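PDB 3NV9: malic enzyme from Entamoeba histolytica, which probably catalyses the oxidative decarboxylation of malate to pyruvate with NADP as the electron acceptor, working as an entangled dimer. Local coordinates for residues Thr29-Tyr32 / Lys33-Glu37; Phe468-Glu471 / Thr472-Glu475. All coordinates share one frame; numbering follows the deposited sequence.

Interaction 1. Residues Thr29-Tyr32 / Lys33-Glu37. With SO4 (sulfate ion), chain D.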
ATOM      1  N   THR A  29       3.510  30.143  -8.694  1.00 20.69           N
ATOM      2  CA  THR A  29       2.631  29.048  -9.042  1.00 20.34           C
ATOM      3  C   THR A  29       3.373  28.174 -10.084  1.00 20.74           C
ATOM      4  O   THR A  29       3.546  26.976  -9.898  1.00 21.73           O
ATOM      5  CB  THR A  29       1.232  29.575  -9.499  1.00 19.79           C
ATOM      6  OG1 THR A  29       0.741  30.531  -8.536  1.00 19.70           O
ATOM      7  CG2 THR A  29       0.170  28.448  -9.582  1.00 20.05           C
ATOM      8  N   GLN A  30       3.847  28.816 -11.144  1.00 21.84           N
ATOM      9  CA  GLN A  30       4.574  28.186 -12.229  1.00 21.69           C
ATOM     10  C   GLN A  30       5.872  27.548 -11.736  1.00 21.94           C
ATOM     11  O   GLN A  30       6.186  26.440 -12.157  1.00 23.02           O
ATOM     12  CB  GLN A  30       4.822  29.202 -13.336  1.00 21.62           C
ATOM     13  CG  GLN A  30       3.543  29.436 -14.252  1.00 23.55           C
ATOM     14  CD  GLN A  30       3.093  28.124 -14.941  1.00 24.76           C
ATOM     15  OE1 GLN A  30       3.925  27.454 -15.538  1.00 25.65           O
ATOM     16  NE2 GLN A  30       1.814  27.715 -14.763  1.00 14.79           N
ATOM     17  N   PHE A  31       6.600  28.195 -10.821  1.00 21.59           N
ATOM     18  CA  PHE A  31       7.828  27.564 -10.262  1.00 21.20           C
ATOM     19  C   PHE A  31       7.508  26.206  -9.587  1.00 21.27           C
ATOM     20  O   PHE A  31       8.130  25.157  -9.935  1.00 21.69           O
ATOM     21  CB  PHE A  31       8.565  28.473  -9.285  1.00 20.34           C
ATOM     22  CG  PHE A  31       9.638  27.761  -8.471  1.00 22.95           C
ATOM     23  CD1 PHE A  31      10.862  27.417  -9.056  1.00 22.31           C
ATOM     24  CD2 PHE A  31       9.411  27.423  -7.131  1.00 22.88           C
ATOM     25  CE1 PHE A  31      11.858  26.729  -8.311  1.00 24.85           C
ATOM     26  CE2 PHE A  31      10.403  26.768  -6.367  1.00 23.86           C
ATOM     27  CZ  PHE A  31      11.627  26.413  -6.957  1.00 22.66           C
ATOM     28  N   TYR A  32       6.528  26.221  -8.678  1.00 20.36           N
ATOM     29  CA  TYR A  32       6.143  25.028  -7.965  1.00 20.73           C
ATOM     30  C   TYR A  32       5.507  23.981  -8.840  1.00 21.47           C
ATOM     31  O   TYR A  32       5.776  22.801  -8.646  1.00 22.89           O
ATOM     32  CB  TYR A  32       5.295  25.333  -6.750  1.00 20.05           C
ATOM     33  CG  TYR A  32       6.126  25.893  -5.608  1.00 20.30           C
ATOM     34  CD1 TYR A  32       7.176  25.151  -5.044  1.00 16.11           C
ATOM     35  CD2 TYR A  32       5.879  27.160  -5.103  1.00 18.13           C
ATOM     36  CE1 TYR A  32       7.940  25.666  -4.031  1.00 16.82           C
ATOM     37  CE2 TYR A  32       6.648  27.676  -4.078  1.00 16.92           C
ATOM     38  CZ  TYR A  32       7.653  26.935  -3.550  1.00 19.10           C
ATOM     39  OH  TYR A  32       8.393  27.474  -2.526  1.00 23.27           O
ATOM     40  N   LYS A  33       4.698  24.361  -9.827  1.00 21.38           N
ATOM     41  CA  LYS A  33       4.262  23.330 -10.777  1.00 20.31           C
ATOM     42  C   LYS A  33       5.448  22.726 -11.532  1.00 20.48           C
ATOM     43  O   LYS A  33       5.546  21.521 -11.652  1.00 20.15           O
ATOM     44  CB  LYS A  33       3.227  23.856 -11.779  1.00 21.85           C
ATOM     45  CG  LYS A  33       1.852  24.305 -11.190  1.00 23.71           C
ATOM     46  CD  LYS A  33       1.018  25.134 -12.231  1.00 24.93           C
ATOM     47  CE  LYS A  33      -0.510  25.066 -11.855  1.00 28.12           C
ATOM     48  NZ  LYS A  33      -1.415  26.021 -12.656  1.00 28.28           N
ATOM     49  N   GLU A  34       6.355  23.548 -12.059  1.00 21.33           N
ATOM     50  CA  GLU A  34       7.465  22.990 -12.836  1.00 21.64           C
ATOM     51  C   GLU A  34       8.433  22.149 -11.977  1.00 21.17           C
ATOM     52  O   GLU A  34       8.942  21.116 -12.430  1.00 20.85           O
ATOM     53  CB  GLU A  34       8.179  24.136 -13.511  1.00 21.98           C
ATOM     54  CG  GLU A  34       9.320  23.719 -14.400  1.00 23.85           C
ATOM     55  CD  GLU A  34       8.893  23.012 -15.686  1.00 27.46           C
ATOM     56  OE1 GLU A  34       7.686  22.928 -16.033  1.00 27.72           O
ATOM     57  OE2 GLU A  34       9.815  22.515 -16.356  1.00 29.95           O
ATOM     58  N   LEU A  35       8.685  22.593 -10.740  1.00 20.97           N
ATOM     59  CA  LEU A  35       9.458  21.804  -9.778  1.00 20.67           C
ATOM     60  C   LEU A  35       8.694  20.550  -9.424  1.00 21.35           C
ATOM     61  O   LEU A  35       9.304  19.505  -9.306  1.00 23.43           O
ATOM     62  CB  LEU A  35       9.733  22.554  -8.478  1.00 20.70           C
ATOM     63  CG  LEU A  35      10.625  21.839  -7.448  1.00 19.18           C
ATOM     64  CD1 LEU A  35      11.983  21.543  -8.176  1.00 16.27           C
ATOM     65  CD2 LEU A  35      10.893  22.733  -6.215  1.00 17.67           C
ATOM     66  N   ALA A  36       7.380  20.621  -9.222  1.00 20.41           N
ATOM     67  CA  ALA A  36       6.653  19.357  -9.012  1.00 20.94           C
ATOM     68  C   ALA A  36       6.952  18.322 -10.114  1.00 21.61           C
ATOM     69  O   ALA A  36       7.285  17.148  -9.829  1.00 21.42           O
ATOM     70  CB  ALA A  36       5.225  19.588  -8.911  1.00 18.08           C
ATOM     71  N   GLU A  37       6.842  18.750 -11.372  1.00 21.82           N
ATOM     72  CA  GLU A  37       7.127  17.850 -12.495  1.00 22.82           C
ATOM     73  C   GLU A  37       8.525  17.202 -12.426  1.00 22.70           C
ATOM     74  O   GLU A  37       8.671  16.001 -12.590  1.00 23.50           O
ATOM     75  CB  GLU A  37       6.985  18.624 -13.817  1.00 22.50           C
ATOM     76  CG  GLU A  37       7.284  17.807 -15.048  1.00 23.33           C
ATOM     77  CD  GLU A  37       6.766  18.503 -16.326  1.00 27.36           C
ATOM     78  OE1 GLU A  37       5.569  18.835 -16.373  1.00 31.71           O
ATOM     79  OE2 GLU A  37       7.546  18.759 -17.274  1.00 29.97           O
TER
HETATM   80  S   SO4 D 489      -0.003  24.565 -15.910  1.00 46.23           S
HETATM   81  O1  SO4 D 489      -0.891  25.418 -15.153  1.00 44.55           O
HETATM   82  O2  SO4 D 489       0.188  23.352 -15.078  1.00 44.54           O
HETATM   83  O3  SO4 D 489      -0.593  24.158 -17.186  1.00 47.56           O
HETATM   84  O4  SO4 D 489       1.239  25.290 -16.178  1.00 44.96           O
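With CG beside its backbone N (chi1 -79°) and a second bend at chi2 (-60°), Gln30 folds its amide back toward Lys33, whose chain runs out extended beyond CG until the two polar ends meet at one sulfate. There Gln30 NE2 donates to sulfate O4 at 2.9 Å in a nearly straight bond, and Lys33 NZ reaches sulfate O1 at 2.6 Å. The aliphatic part of the lysine passes close to two residues of the preceding turn: NE2 of Gln30 lies 3.7 Å from Lys33 CD, and Thr29, side by side with the lysine, sets its CG2 4.1 Å from Lys33 CE. The sulfate, probably from the crystallisation liquor, is also hydrogen-bonded by NE of Arg71 of the second subunit.

Another side of the same helix is apolar. Phe31 and Leu35 run alongside each other, and CZ of Phe31 meets Leu35 CD2 at 3.8 Å. The backbone carries the i to i+4 bonds of an alpha helix, among them Leu35 N to Phe31 O at 2.7 Å. Glu34, like Glu37, forms a salt bridge with Arg71 of the second subunit. Helix 21-43 thus sits between that subunit and its own chain, where Phe31 packs on Ala480 and Gln30 on Tyr479 and Lys483 of helix 470-485, while Phe31 and Tyr32 both touch Leu11 of helix 11-14.

Interaction 2. Residues Phe468-Glu471 / Thr472-Glu475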
ATOM      1  N   PHE A 468      18.681  16.646  -4.400  1.00 25.45           N
ATOM      2  CA  PHE A 468      18.126  17.064  -5.672  1.00 24.02           C
ATOM      3  C   PHE A 468      19.091  18.005  -6.376  1.00 24.48           C
ATOM      4  O   PHE A 468      19.652  18.864  -5.730  1.00 23.23           O
ATOM      5  CB  PHE A 468      16.832  17.759  -5.432  1.00 23.37           C
ATOM      6  CG  PHE A 468      16.082  18.068  -6.683  1.00 22.35           C
ATOM      7  CD1 PHE A 468      15.300  17.098  -7.286  1.00 17.39           C
ATOM      8  CD2 PHE A 468      16.113  19.345  -7.225  1.00 21.92           C
ATOM      9  CE1 PHE A 468      14.601  17.365  -8.435  1.00 18.10           C
ATOM     10  CE2 PHE A 468      15.401  19.634  -8.402  1.00 22.87           C
ATOM     11  CZ  PHE A 468      14.639  18.613  -9.007  1.00 21.07           C
ATOM     12  N   PRO A 469      19.269  17.862  -7.709  1.00 25.28           N
ATOM     13  CA  PRO A 469      20.324  18.673  -8.354  1.00 26.70           C
ATOM     14  C   PRO A 469      20.049  20.177  -8.282  1.00 28.13           C
ATOM     15  O   PRO A 469      18.954  20.619  -8.622  1.00 27.68           O
ATOM     16  CB  PRO A 469      20.309  18.153  -9.818  1.00 27.07           C
ATOM     17  CG  PRO A 469      19.772  16.692  -9.662  1.00 24.37           C
ATOM     18  CD  PRO A 469      18.660  16.934  -8.674  1.00 24.34           C
ATOM     19  N   GLN A 470      21.026  20.935  -7.793  1.00 29.29           N
ATOM     20  CA  GLN A 470      20.979  22.381  -7.816  1.00 31.53           C
ATOM     21  C   GLN A 470      20.696  22.919  -9.231  1.00 31.99           C
ATOM     22  O   GLN A 470      19.918  23.863  -9.384  1.00 32.28           O
ATOM     23  CB  GLN A 470      22.286  22.994  -7.284  1.00 31.99           C
ATOM     24  CG  GLN A 470      22.209  24.506  -7.286  1.00 34.92           C
ATOM     25  CD  GLN A 470      21.295  25.016  -6.190  1.00 37.89           C
ATOM     26  OE1 GLN A 470      21.349  24.530  -5.060  1.00 38.24           O
ATOM     27  NE2 GLN A 470      20.440  26.003  -6.520  1.00 40.58           N
ATOM     28  N   GLU A 471      21.289  22.301 -10.256  1.00 32.04           N
ATOM     29  CA  GLU A 471      21.097  22.733 -11.638  1.00 32.60           C
ATOM     30  C   GLU A 471      19.581  22.726 -12.002  1.00 31.94           C
ATOM     31  O   GLU A 471      19.092  23.528 -12.805  1.00 31.01           O
ATOM     32  CB  GLU A 471      21.952  21.821 -12.576  1.00 33.83           C
ATOM     33  CG  GLU A 471      21.865  22.049 -14.092  1.00 39.85           C
ATOM     34  CD  GLU A 471      23.162  21.621 -14.910  1.00 48.52           C
ATOM     35  OE1 GLU A 471      23.037  21.102 -16.059  1.00 47.43           O
ATOM     36  OE2 GLU A 471      24.309  21.844 -14.433  1.00 52.43           O
ATOM     37  N   THR A 472      18.820  21.830 -11.395  1.00 30.77           N
ATOM     38  CA  THR A 472      17.444  21.703 -11.825  1.00 29.26           C
ATOM     39  C   THR A 472      16.613  22.743 -11.126  1.00 29.25           C
ATOM     40  O   THR A 472      15.650  23.259 -11.688  1.00 28.68           O
ATOM     41  CB  THR A 472      16.904  20.251 -11.641  1.00 29.78           C
ATOM     42  OG1 THR A 472      17.748  19.359 -12.387  1.00 27.49           O
ATOM     43  CG2 THR A 472      15.406  20.122 -12.143  1.00 25.25           C
ATOM     44  N   LEU A 473      17.031  23.082  -9.916  1.00 29.09           N
ATOM     45  CA  LEU A 473      16.412  24.179  -9.171  1.00 29.99           C
ATOM     46  C   LEU A 473      16.532  25.463  -9.978  1.00 30.21           C
ATOM     47  O   LEU A 473      15.562  26.179 -10.177  1.00 30.55           O
ATOM     48  CB  LEU A 473      17.072  24.356  -7.775  1.00 28.74           C
ATOM     49  CG  LEU A 473      16.759  23.272  -6.722  1.00 29.08           C
ATOM     50  CD1 LEU A 473      17.230  23.661  -5.310  1.00 23.17           C
ATOM     51  CD2 LEU A 473      15.225  22.945  -6.694  1.00 25.84           C
ATOM     52  N   ASN A 474      17.749  25.720 -10.450  1.00 30.65           N
ATOM     53  CA  ASN A 474      18.084  26.940 -11.171  1.00 30.06           C
ATOM     54  C   ASN A 474      17.274  26.969 -12.439  1.00 30.09           C
ATOM     55  O   ASN A 474      16.773  28.001 -12.773  1.00 30.74           O
ATOM     56  CB  ASN A 474      19.568  26.964 -11.523  1.00 29.16           C
ATOM     57  CG  ASN A 474      20.488  27.047 -10.305  1.00 27.21           C
ATOM     58  OD1 ASN A 474      21.679  26.780 -10.429  1.00 27.91           O
ATOM     59  ND2 ASN A 474      19.979  27.457  -9.163  1.00 27.34           N
ATOM     60  N   GLU A 475      17.123  25.833 -13.128  1.00 30.36           N
ATOM     61  CA  GLU A 475      16.249  25.768 -14.308  1.00 31.71           C
ATOM     62  C   GLU A 475      14.795  26.060 -14.025  1.00 31.56           C
ATOM     63  O   GLU A 475      14.116  26.791 -14.814  1.00 32.66           O
ATOM     64  CB  GLU A 475      16.323  24.424 -15.003  1.00 31.99           C
ATOM     65  CG  GLU A 475      17.553  24.282 -15.867  1.00 38.70           C
ATOM     66  CD  GLU A 475      17.939  22.811 -16.150  1.00 42.40           C
ATOM     67  OE1 GLU A 475      17.042  21.937 -16.031  1.00 43.57           O
ATOM     68  OE2 GLU A 475      19.138  22.561 -16.472  1.00 42.16           O
TER
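Thr472 and Leu473 receive the ring of Phe468 in a hydrophobic staple at the start of helix 470-485: Phe468, just before the N-cap residue Pro469, packs against Leu473 in the first turn, with Thr472 beside it. Thr472 comes first: its backbone N bonds to Pro469 O at 3.0 Å, standing well above the carbonyl plane. Its methyl CG2 touches Phe468 CZ at 3.6 Å, the two side chains crossing at about a right angle. The phenylalanine reaches this place because its CG lies anti to the backbone N (chi1 -172°), and Pro469 CD packs over one face of the ring. Leu473 follows, bringing CD2 to 3.7 Å from Phe468 CE2, while its own backbone N makes a weak, longer bond to the same Pro469 O. One carbonyl therefore serves two successive amides in this first turn. Beyond the helix, the ring of Phe468 meets Phe42 of helix 21-43 and Trp60 of the second subunit edge-to-face, and Leu473 also packs on Trp60.

From Asn474 onward the bonding is regular i to i+4, with its backbone N giving a 3.0 Å bond to Gln470 O. NE2 of Gln470 donates to Leu4 O, joining the helix start to the N-terminal segment. Glu475, the last of the four, is exposed to solvent. Its carboxylate plane is turned 59° from that of Glu471, a like-charged neighbour that would probably disfavour closer approach, and its OE2 lies 3.7 Å from Glu471 CG.

Interactions 1 and 2 lie near opposite ends of the sequence, residues 29-37 within helix 21-43 and residues 468-475 at the start of helix 470-485, yet their centres are about 12 Å apart. The two helices pack together: Leu35 CD1 lies 3.8 Å from Leu473 CD2 and 3.9 Å from Phe468 CE2, so that the apolar side of interaction 1 merges with that of interaction 2. Both contacts also meet the second subunit, the first through Arg71 and the second through Trp60. The pairing illustrates how a helix near the start of the chain and the last helix of the chain can be brought together at a dimer interface, consistent with the deeply entangled dimer of this malic enzyme.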